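Local coordinates for protein hydrolase (Thermococcus thioreducens, PDB 6IAH) that probably acts as a magnesium-dependent phosphatase of the haloacid dehalogenase superfamily, possibly acting on phosphoglycolate among other substrates, at residues V10-L24 and F121-R133. Residues are numbered along the deposited sequence; the frame is centred on the assembly and turned at random. Where two conformers were deposited one is given.
Sequences VLIDVRESYDEATKL and FPGLWKKERPIVR
Glu128 reaches across to Val14 and Ser17. Its CB lies 3.9 Å from Ile12 CG2, and CG passes Ser17 CB and OG. With CG anti to the carbonyl carbon (chi1 -63°) and the chain extended beyond it, CD comes alongside Val14 CG1, 3.8 Å away. At the tip, OE2 accepts a hydrogen bond from Ser17 OG (2.7 Å) on its anti side and lies over one face of the Tyr18 ring, toward its rim; OE2 also meets the Tyr109 hydroxyl, while OE1 forms a salt bridge with Arg152. A leucine here would probably leave Arg152 without its carboxylate and the Ser17 hydroxyl without this acceptor. Further along the helix, Leu124 CD1 packs on the turn at Ala21, 3.8 Å from Ala21 CB. In the other direction Asp13 and Arg129 form an antiparallel hydrogen-bonded pair (Asp13 N to Arg129 O 2.8 Å), and Leu11 O takes both Ile131 N and Val132 N from one face of its carbonyl plane. Such pairing of two strands far apart in sequence is consistent with the flap of HAD phosphatases, where the chain leaves the Rossmann-like core for the cap through one strand and returns through the other, beside the magnesium site.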
ATOM      1  N   VAL A  10       2.024  -3.437   8.879  1.00 24.74           N
ATOM      2  CA  VAL A  10       2.433  -4.595   9.673  1.00 23.95           C
ATOM      3  C   VAL A  10       3.946  -4.527   9.924  1.00 24.89           C
ATOM      4  O   VAL A  10       4.374  -4.383  11.076  1.00 26.23           O
ATOM      5  CB  VAL A  10       2.058  -5.928   8.972  1.00 23.79           C
ATOM      6  CG1 VAL A  10       2.677  -7.114   9.682  1.00 23.25           C
ATOM      7  CG2 VAL A  10       0.539  -6.093   8.897  1.00 25.26           C
ATOM      8  N   LEU A  11       4.774  -4.694   8.884  1.00 22.69           N
ATOM      9  CA  LEU A  11       6.241  -4.544   9.038  1.00 20.66           C
ATOM     10  C   LEU A  11       6.704  -3.093   9.019  1.00 22.70           C
ATOM     11  O   LEU A  11       7.725  -2.791   9.632  1.00 23.37           O
ATOM     12  CB  LEU A  11       6.995  -5.314   7.968  1.00 21.36           C
ATOM     13  CG  LEU A  11       6.608  -6.802   7.894  1.00 21.79           C
ATOM     14  CD1 LEU A  11       7.294  -7.537   6.728  1.00 23.06           C
ATOM     15  CD2 LEU A  11       6.878  -7.544   9.192  1.00 24.63           C
ATOM     16  N   ILE A  12       6.029  -2.249   8.227  1.00 24.62           N
ATOM     17  CA  ILE A  12       6.437  -0.854   7.974  1.00 24.70           C
ATOM     18  C   ILE A  12       5.257   0.072   8.219  1.00 27.80           C
ATOM     19  O   ILE A  12       4.115  -0.197   7.740  1.00 27.52           O
ATOM     20  CB  ILE A  12       6.916  -0.672   6.511  1.00 26.63           C
ATOM     21  CG1 ILE A  12       8.247  -1.425   6.326  1.00 25.76           C
ATOM     22  CG2 ILE A  12       7.157   0.794   6.183  1.00 26.84           C
ATOM     23  CD1 ILE A  12       8.730  -1.506   4.895  1.00 27.88           C
ATOM     24  N   ASP A  13       5.517   1.154   8.956  1.00 25.73           N
ATOM     25  CA  ASP A  13       4.545   2.235   9.136  1.00 27.81           C
ATOM     26  C   ASP A  13       4.812   3.168   7.967  1.00 30.19           C
ATOM     27  O   ASP A  13       5.897   3.803   7.912  1.00 29.98           O
ATOM     28  CB  ASP A  13       4.795   2.955  10.448  1.00 27.42           C
ATOM     29  CG  ASP A  13       3.891   4.160  10.678  1.00 31.39           C
ATOM     30  OD1 ASP A  13       3.119   4.633   9.829  1.00 32.04           O
ATOM     31  OD2 ASP A  13       3.985   4.673  11.804  1.00 33.42           O
ATOM     32  N   VAL A  14       3.848   3.257   7.054  1.00 29.16           N
ATOM     33  CA  VAL A  14       4.014   4.076   5.860  1.00 32.30           C
ATOM     34  C   VAL A  14       3.431   5.397   6.183  1.00 45.35           C
ATOM     35  O   VAL A  14       2.656   5.927   5.350  1.00 49.34           O
ATOM     36  CB  VAL A  14       3.397   3.486   4.574  1.00 29.56           C
ATOM     37  CG1 VAL A  14       4.137   2.188   4.251  1.00 29.88           C
ATOM     38  CG2 VAL A  14       1.878   3.245   4.663  1.00 29.99           C
ATOM     39  N   ARG A  15       3.757   5.844   7.417  1.00 44.61           N
ATOM     40  CA  ARG A  15       3.623   7.216   7.974  1.00 46.57           C
ATOM     41  C   ARG A  15       3.044   8.194   6.926  1.00 36.72           C
ATOM     42  O   ARG A  15       3.608   9.188   6.482  1.00 39.09           O
ATOM     43  CB  ARG A  15       4.967   7.654   8.642  1.00 50.20           C
ATOM     44  CG  ARG A  15       5.124   7.333  10.180  1.00 50.06           C
ATOM     45  CD  ARG A  15       6.214   8.181  10.875  1.00 58.26           C
ATOM     46  NE  ARG A  15       6.293   9.554  10.322  1.00 61.02           N
ATOM     47  CZ  ARG A  15       7.292  10.112   9.598  1.00 61.44           C
ATOM     48  NH1 ARG A  15       8.465   9.503   9.336  1.00 55.67           N
ATOM     49  NH2 ARG A  15       7.121  11.360   9.152  1.00 54.67           N
ATOM     50  N   GLU A  16       1.877   7.802   6.511  1.00 33.63           N
ATOM     51  CA  GLU A  16       1.183   8.510   5.473  1.00 45.95           C
ATOM     52  C   GLU A  16       2.073   9.076   4.253  1.00 42.22           C
ATOM     53  O   GLU A  16       1.731  10.163   3.710  1.00 40.08           O
ATOM     54  CB  GLU A  16       0.195   9.466   6.170  1.00 48.95           C
ATOM     55  CG  GLU A  16      -0.803   8.679   7.048  1.00 51.34           C
ATOM     56  CD  GLU A  16      -0.114   8.029   8.288  1.00 58.85           C
ATOM     57  OE1 GLU A  16       0.389   8.805   9.137  1.00 70.27           O
ATOM     58  OE2 GLU A  16      -0.001   6.767   8.395  1.00 53.01           O
ATOM     59  N   SER A  17       3.170   8.321   3.870  1.00 35.65           N
ATOM     60  CA  SER A  17       4.159   8.679   2.824  1.00 29.90           C
ATOM     61  C   SER A  17       3.368   8.765   1.506  1.00 29.16           C
ATOM     62  O   SER A  17       3.512   9.708   0.773  1.00 27.03           O
ATOM     63  CB  SER A  17       5.248   7.632   2.618  1.00 27.06           C
ATOM     64  OG  SER A  17       4.648   6.344   2.327  1.00 24.73           O
ATOM     65  N   TYR A  18       2.539   7.747   1.227  1.00 27.55           N
ATOM     66  CA  TYR A  18       1.712   7.754   0.021  1.00 26.88           C
ATOM     67  C   TYR A  18       0.693   8.879   0.026  1.00 26.71           C
ATOM     68  O   TYR A  18       0.415   9.465  -1.020  1.00 28.00           O
ATOM     69  CB  TYR A  18       0.953   6.460  -0.126  1.00 26.84           C
ATOM     70  CG  TYR A  18       1.783   5.168  -0.085  1.00 28.70           C
ATOM     71  CD1 TYR A  18       2.664   4.831  -1.085  1.00 32.61           C
ATOM     72  CD2 TYR A  18       1.509   4.221   0.893  1.00 33.57           C
ATOM     73  CE1 TYR A  18       3.346   3.601  -1.061  1.00 34.74           C
ATOM     74  CE2 TYR A  18       2.172   3.011   0.930  1.00 34.26           C
ATOM     75  CZ  TYR A  18       3.067   2.684  -0.035  1.00 33.68           C
ATOM     76  OH  TYR A  18       3.630   1.409   0.058  1.00 32.01           O
ATOM     77  N   ASP A  19       0.089   9.129   1.178  1.00 24.87           N
ATOM     78  CA  ASP A  19      -0.870  10.208   1.278  1.00 27.01           C
ATOM     79  C   ASP A  19      -0.243  11.559   0.968  1.00 26.07           C
ATOM     80  O   ASP A  19      -0.852  12.350   0.290  1.00 24.55           O
ATOM     81  CB  ASP A  19      -1.488  10.261   2.673  1.00 30.11           C
ATOM     82  CG  ASP A  19      -2.470   9.120   2.961  1.00 32.38           C
ATOM     83  OD1 ASP A  19      -2.741   8.264   2.096  1.00 27.75           O
ATOM     84  OD2 ASP A  19      -3.010   9.130   4.073  1.00 32.36           O
ATOM     85  N   GLU A  20       0.956  11.835   1.473  0.50 24.91           N
ATOM     86  CA  GLU A  20       1.631  13.103   1.187  0.50 26.33           C
ATOM     87  C   GLU A  20       2.125  13.140  -0.270  0.50 26.44           C
ATOM     88  O   GLU A  20       2.146  14.188  -0.876  0.50 22.72           O
ATOM     89  CB  GLU A  20       2.777  13.356   2.173  0.50 30.02           C
ATOM     90  CG  GLU A  20       3.507  14.692   2.024  0.50 31.86           C
ATOM     91  CD  GLU A  20       2.782  15.869   2.656  0.50 32.43           C
ATOM     92  OE1 GLU A  20       1.725  15.669   3.287  0.50 29.79           O
ATOM     93  OE2 GLU A  20       3.268  17.001   2.500  0.50 31.73           O
ATOM     94  N   ALA A  21       2.495  12.004  -0.856  1.00 24.15           N
ATOM     95  CA  ALA A  21       2.834  12.015  -2.255  1.00 23.55           C
ATOM     96  C   ALA A  21       1.629  12.353  -3.151  1.00 21.72           C
ATOM     97  O   ALA A  21       1.781  13.083  -4.149  1.00 24.65           O
ATOM     98  CB  ALA A  21       3.448  10.653  -2.641  1.00 23.24           C
ATOM     99  N   THR A  22       0.442  11.870  -2.767  1.00 21.40           N
ATOM    100  CA  THR A  22      -0.784  12.157  -3.468  1.00 22.01           C
ATOM    101  C   THR A  22      -1.084  13.669  -3.352  1.00 21.97           C
ATOM    102  O   THR A  22      -1.329  14.378  -4.340  1.00 22.80           O
ATOM    103  CB  THR A  22      -1.914  11.269  -2.942  1.00 25.31           C
ATOM    104  OG1 THR A  22      -1.572   9.862  -3.166  1.00 25.44           O
ATOM    105  CG2 THR A  22      -3.259  11.579  -3.613  1.00 26.81           C
ATOM    106  N   LYS A  23      -0.997  14.163  -2.129  1.00 23.53           N
ATOM    107  CA  LYS A  23      -1.197  15.589  -1.890  1.00 22.72           C
ATOM    108  C   LYS A  23      -0.233  16.476  -2.682  1.00 22.80           C
ATOM    109  O   LYS A  23      -0.667  17.323  -3.417  1.00 25.31           O
ATOM    110  CB  LYS A  23      -1.038  15.856  -0.406  1.00 25.51           C
ATOM    111  CG  LYS A  23      -1.131  17.324  -0.015  1.00 28.26           C
ATOM    112  CD  LYS A  23      -0.461  17.525   1.348  1.00 32.73           C
ATOM    113  CE  LYS A  23      -1.051  18.693   2.086  1.00 35.00           C
ATOM    114  NZ  LYS A  23      -0.618  20.003   1.621  1.00 38.74           N
ATOM    115  N   LEU A  24       1.056  16.246  -2.592  1.00 23.59           N
ATOM    116  CA  LEU A  24       2.003  17.043  -3.323  1.00 25.39           C
ATOM    117  C   LEU A  24       1.871  16.948  -4.846  1.00 24.56           C
ATOM    118  O   LEU A  24       2.037  17.934  -5.576  1.00 21.72           O
ATOM    119  CB  LEU A  24       3.446  16.702  -2.914  1.00 26.38           C
ATOM    120  CG  LEU A  24       3.800  16.924  -1.451  1.00 28.31           C
ATOM    121  CD1 LEU A  24       5.255  16.511  -1.285  1.00 29.72           C
ATOM    122  CD2 LEU A  24       3.562  18.386  -1.029  1.00 29.31           C
ATOM    123  N   PHE A 121      14.469  15.623  -5.677  1.00 31.14           N
ATOM    124  CA  PHE A 121      13.561  15.661  -4.570  1.00 29.42           C
ATOM    125  C   PHE A 121      13.924  14.502  -3.656  1.00 27.69           C
ATOM    126  O   PHE A 121      14.304  13.373  -4.156  1.00 28.68           O
ATOM    127  CB  PHE A 121      12.091  15.549  -4.997  1.00 30.76           C
ATOM    128  CG  PHE A 121      11.122  15.863  -3.897  1.00 31.85           C
ATOM    129  CD1 PHE A 121      10.777  17.167  -3.609  1.00 33.34           C
ATOM    130  CD2 PHE A 121      10.573  14.849  -3.111  1.00 33.15           C
ATOM    131  CE1 PHE A 121       9.901  17.468  -2.550  1.00 33.47           C
ATOM    132  CE2 PHE A 121       9.656  15.126  -2.109  1.00 28.42           C
ATOM    133  CZ  PHE A 121       9.344  16.450  -1.805  1.00 34.14           C
ATOM    134  N   PRO A 122      13.892  14.772  -2.350  1.00 25.65           N
ATOM    135  CA  PRO A 122      14.191  13.698  -1.370  1.00 26.34           C
ATOM    136  C   PRO A 122      12.942  12.803  -1.231  1.00 24.70           C
ATOM    137  O   PRO A 122      11.924  13.227  -0.699  1.00 24.46           O
ATOM    138  CB  PRO A 122      14.504  14.458  -0.057  1.00 28.86           C
ATOM    139  CG  PRO A 122      14.191  15.872  -0.288  1.00 30.25           C
ATOM    140  CD  PRO A 122      13.541  16.047  -1.647  1.00 29.06           C
ATOM    141  N   GLY A 123      13.004  11.612  -1.804  1.00 24.32           N
ATOM    142  CA  GLY A 123      11.870  10.736  -1.815  1.00 24.17           C
ATOM    143  C   GLY A 123      11.104  10.614  -0.505  1.00 23.04           C
ATOM    144  O   GLY A 123      11.700  10.322   0.538  1.00 22.02           O
ATOM    145  N   LEU A 124       9.787  10.736  -0.585  1.00 25.10           N
ATOM    146  CA  LEU A 124       8.883  10.519   0.572  1.00 27.17           C
ATOM    147  C   LEU A 124       8.902   9.099   1.093  1.00 25.15           C
ATOM    148  O   LEU A 124       8.577   8.911   2.248  1.00 22.51           O
ATOM    149  CB  LEU A 124       7.454  10.937   0.279  1.00 25.74           C
ATOM    150  CG  LEU A 124       7.222  12.444   0.108  1.00 25.77           C
ATOM    151  CD1 LEU A 124       5.849  12.672  -0.514  1.00 25.59           C
ATOM    152  CD2 LEU A 124       7.430  13.207   1.415  1.00 28.19           C
ATOM    153  N   TRP A 125       9.374   8.118   0.300  1.00 21.13           N
ATOM    154  CA  TRP A 125       9.501   6.773   0.830  1.00 23.83           C
ATOM    155  C   TRP A 125      10.416   6.707   2.098  1.00 27.38           C
ATOM    156  O   TRP A 125      10.235   5.837   2.946  1.00 25.88           O
ATOM    157  CB  TRP A 125       9.974   5.771  -0.251  1.00 22.28           C
ATOM    158  CG  TRP A 125      11.428   5.892  -0.570  1.00 25.81           C
ATOM    159  CD1 TRP A 125      12.014   6.759  -1.480  1.00 26.69           C
ATOM    160  CD2 TRP A 125      12.502   5.062  -0.077  1.00 26.08           C
ATOM    161  NE1 TRP A 125      13.371   6.569  -1.505  1.00 26.15           N
ATOM    162  CE2 TRP A 125      13.705   5.538  -0.669  1.00 27.49           C
ATOM    163  CE3 TRP A 125      12.576   4.026   0.846  1.00 24.32           C
ATOM    164  CZ2 TRP A 125      14.959   4.959  -0.394  1.00 28.68           C
ATOM    165  CZ3 TRP A 125      13.814   3.484   1.148  1.00 27.03           C
ATOM    166  CH2 TRP A 125      14.986   3.940   0.525  1.00 29.13           C
ATOM    167  N   LYS A 126      11.342   7.651   2.231  0.50 26.72           N
ATOM    168  CA  LYS A 126      12.286   7.623   3.322  0.50 28.85           C
ATOM    169  C   LYS A 126      11.669   8.135   4.633  0.50 28.36           C
ATOM    170  O   LYS A 126      12.309   8.023   5.662  0.50 28.30           O
ATOM    171  CB  LYS A 126      13.595   8.346   2.904  0.50 32.05           C
ATOM    172  CG  LYS A 126      14.169   7.749   1.605  0.50 33.06           C
ATOM    173  CD  LYS A 126      15.516   8.313   1.165  0.50 37.01           C
ATOM    174  CE  LYS A 126      15.708   9.803   1.498  0.50 40.75           C
ATOM    175  NZ  LYS A 126      14.846  10.786   0.759  0.50 41.04           N
ATOM    176  N   LYS A 127      10.435   8.653   4.609  1.00 27.03           N
ATOM    177  CA  LYS A 127       9.707   8.959   5.855  1.00 27.25           C
ATOM    178  C   LYS A 127       9.011   7.726   6.457  1.00 28.32           C
ATOM    179  O   LYS A 127       8.489   7.819   7.544  1.00 26.97           O
ATOM    180  CB  LYS A 127       8.688  10.043   5.631  1.00 31.36           C
ATOM    181  CG  LYS A 127       9.321  11.403   5.274  1.00 35.85           C
ATOM    182  CD  LYS A 127       8.252  12.467   5.462  1.00 39.99           C
ATOM    183  CE  LYS A 127       8.610  13.805   4.843  1.00 46.06           C
ATOM    184  NZ  LYS A 127       9.910  14.269   5.371  1.00 48.27           N
ATOM    185  N   GLU A 128       8.988   6.589   5.725  1.00 24.98           N
ATOM    186  CA  GLU A 128       8.435   5.319   6.226  1.00 25.28           C
ATOM    187  C   GLU A 128       9.414   4.768   7.305  1.00 28.04           C
ATOM    188  O   GLU A 128      10.670   4.994   7.227  1.00 26.84           O
ATOM    189  CB  GLU A 128       8.260   4.328   5.066  1.00 24.58           C
ATOM    190  CG  GLU A 128       7.260   4.817   4.020  1.00 22.12           C
ATOM    191  CD  GLU A 128       7.118   3.943   2.792  1.00 26.07           C
ATOM    192  OE1 GLU A 128       7.710   2.857   2.826  1.00 26.62           O
ATOM    193  OE2 GLU A 128       6.401   4.338   1.804  1.00 30.62           O
ATOM    194  N   ARG A 129       8.855   4.067   8.297  1.00 27.40           N
ATOM    195  CA  ARG A 129       9.607   3.618   9.465  1.00 27.72           C
ATOM    196  C   ARG A 129       9.317   2.163   9.720  1.00 26.42           C
ATOM    197  O   ARG A 129       8.167   1.709   9.547  1.00 23.05           O
ATOM    198  CB  ARG A 129       9.127   4.400  10.693  1.00 33.86           C
ATOM    199  CG  ARG A 129       9.582   5.836  10.653  1.00 41.63           C
ATOM    200  CD  ARG A 129       9.437   6.586  11.970  1.00 50.95           C
ATOM    201  NE  ARG A 129       8.361   6.141  12.880  1.00 58.26           N
ATOM    202  CZ  ARG A 129       7.820   6.907  13.851  1.00 65.29           C
ATOM    203  NH1 ARG A 129       8.223   8.169  14.052  1.00 67.20           N
ATOM    204  NH2 ARG A 129       6.852   6.422  14.636  1.00 60.91           N
ATOM    205  N   PRO A 130      10.327   1.421  10.179  1.00 28.65           N
ATOM    206  CA  PRO A 130      10.082   0.008  10.480  1.00 27.59           C
ATOM    207  C   PRO A 130       9.184  -0.131  11.716  1.00 29.78           C
ATOM    208  O   PRO A 130       9.282   0.683  12.660  1.00 28.17           O
ATOM    209  CB  PRO A 130      11.494  -0.538  10.712  1.00 29.20           C
ATOM    210  CG  PRO A 130      12.274   0.626  11.176  1.00 30.69           C
ATOM    211  CD  PRO A 130      11.743   1.778  10.402  1.00 29.15           C
ATOM    212  N   ILE A 131       8.203  -1.020  11.642  1.00 27.41           N
ATOM    213  CA  ILE A 131       7.518  -1.493  12.866  1.00 27.36           C
ATOM    214  C   ILE A 131       8.244  -2.736  13.376  1.00 27.84           C
ATOM    215  O   ILE A 131       8.600  -2.829  14.516  1.00 28.22           O
ATOM    216  CB  ILE A 131       6.014  -1.786  12.641  1.00 27.45           C
ATOM    217  CG1 ILE A 131       5.301  -0.544  12.090  1.00 29.75           C
ATOM    218  CG2 ILE A 131       5.384  -2.296  13.929  1.00 28.27           C
ATOM    219  CD1 ILE A 131       3.944  -0.824  11.451  1.00 28.99           C
ATOM    220  N   VAL A 132       8.528  -3.675  12.490  1.00 24.32           N
ATOM    221  CA  VAL A 132       9.166  -4.914  12.925  1.00 24.68           C
ATOM    222  C   VAL A 132      10.634  -4.653  13.363  1.00 29.12           C
ATOM    223  O   VAL A 132      11.265  -3.708  12.876  1.00 29.81           O
ATOM    224  CB  VAL A 132       9.023  -5.984  11.826  1.00 23.93           C
ATOM    225  CG1 VAL A 132       9.885  -5.648  10.619  1.00 28.63           C
ATOM    226  CG2 VAL A 132       9.326  -7.351  12.385  1.00 25.01           C
ATOM    227  N   ARG A 133      11.128  -5.435  14.335  1.00 29.13           N
ATOM    228  CA  ARG A 133      12.511  -5.399  14.769  1.00 29.53           C
ATOM    229  C   ARG A 133      13.153  -6.503  13.989  1.00 29.56           C
ATOM    230  O   ARG A 133      12.680  -7.632  14.049  1.00 28.20           O
ATOM    231  CB  ARG A 133      12.644  -5.652  16.265  1.00 34.72           C
ATOM    232  CG  ARG A 133      11.939  -4.538  17.040  1.00 38.32           C
ATOM    233  CD  ARG A 133      12.401  -4.504  18.488  1.00 45.41           C
ATOM    234  NE  ARG A 133      12.323  -5.811  19.153  1.00 45.55           N
ATOM    235  CZ  ARG A 133      11.311  -6.264  19.899  1.00 47.86           C
ATOM    236  NH1 ARG A 133      10.193  -5.561  20.121  1.00 45.65           N
ATOM    237  NH2 ARG A 133      11.433  -7.483  20.433  1.00 50.84           N
TER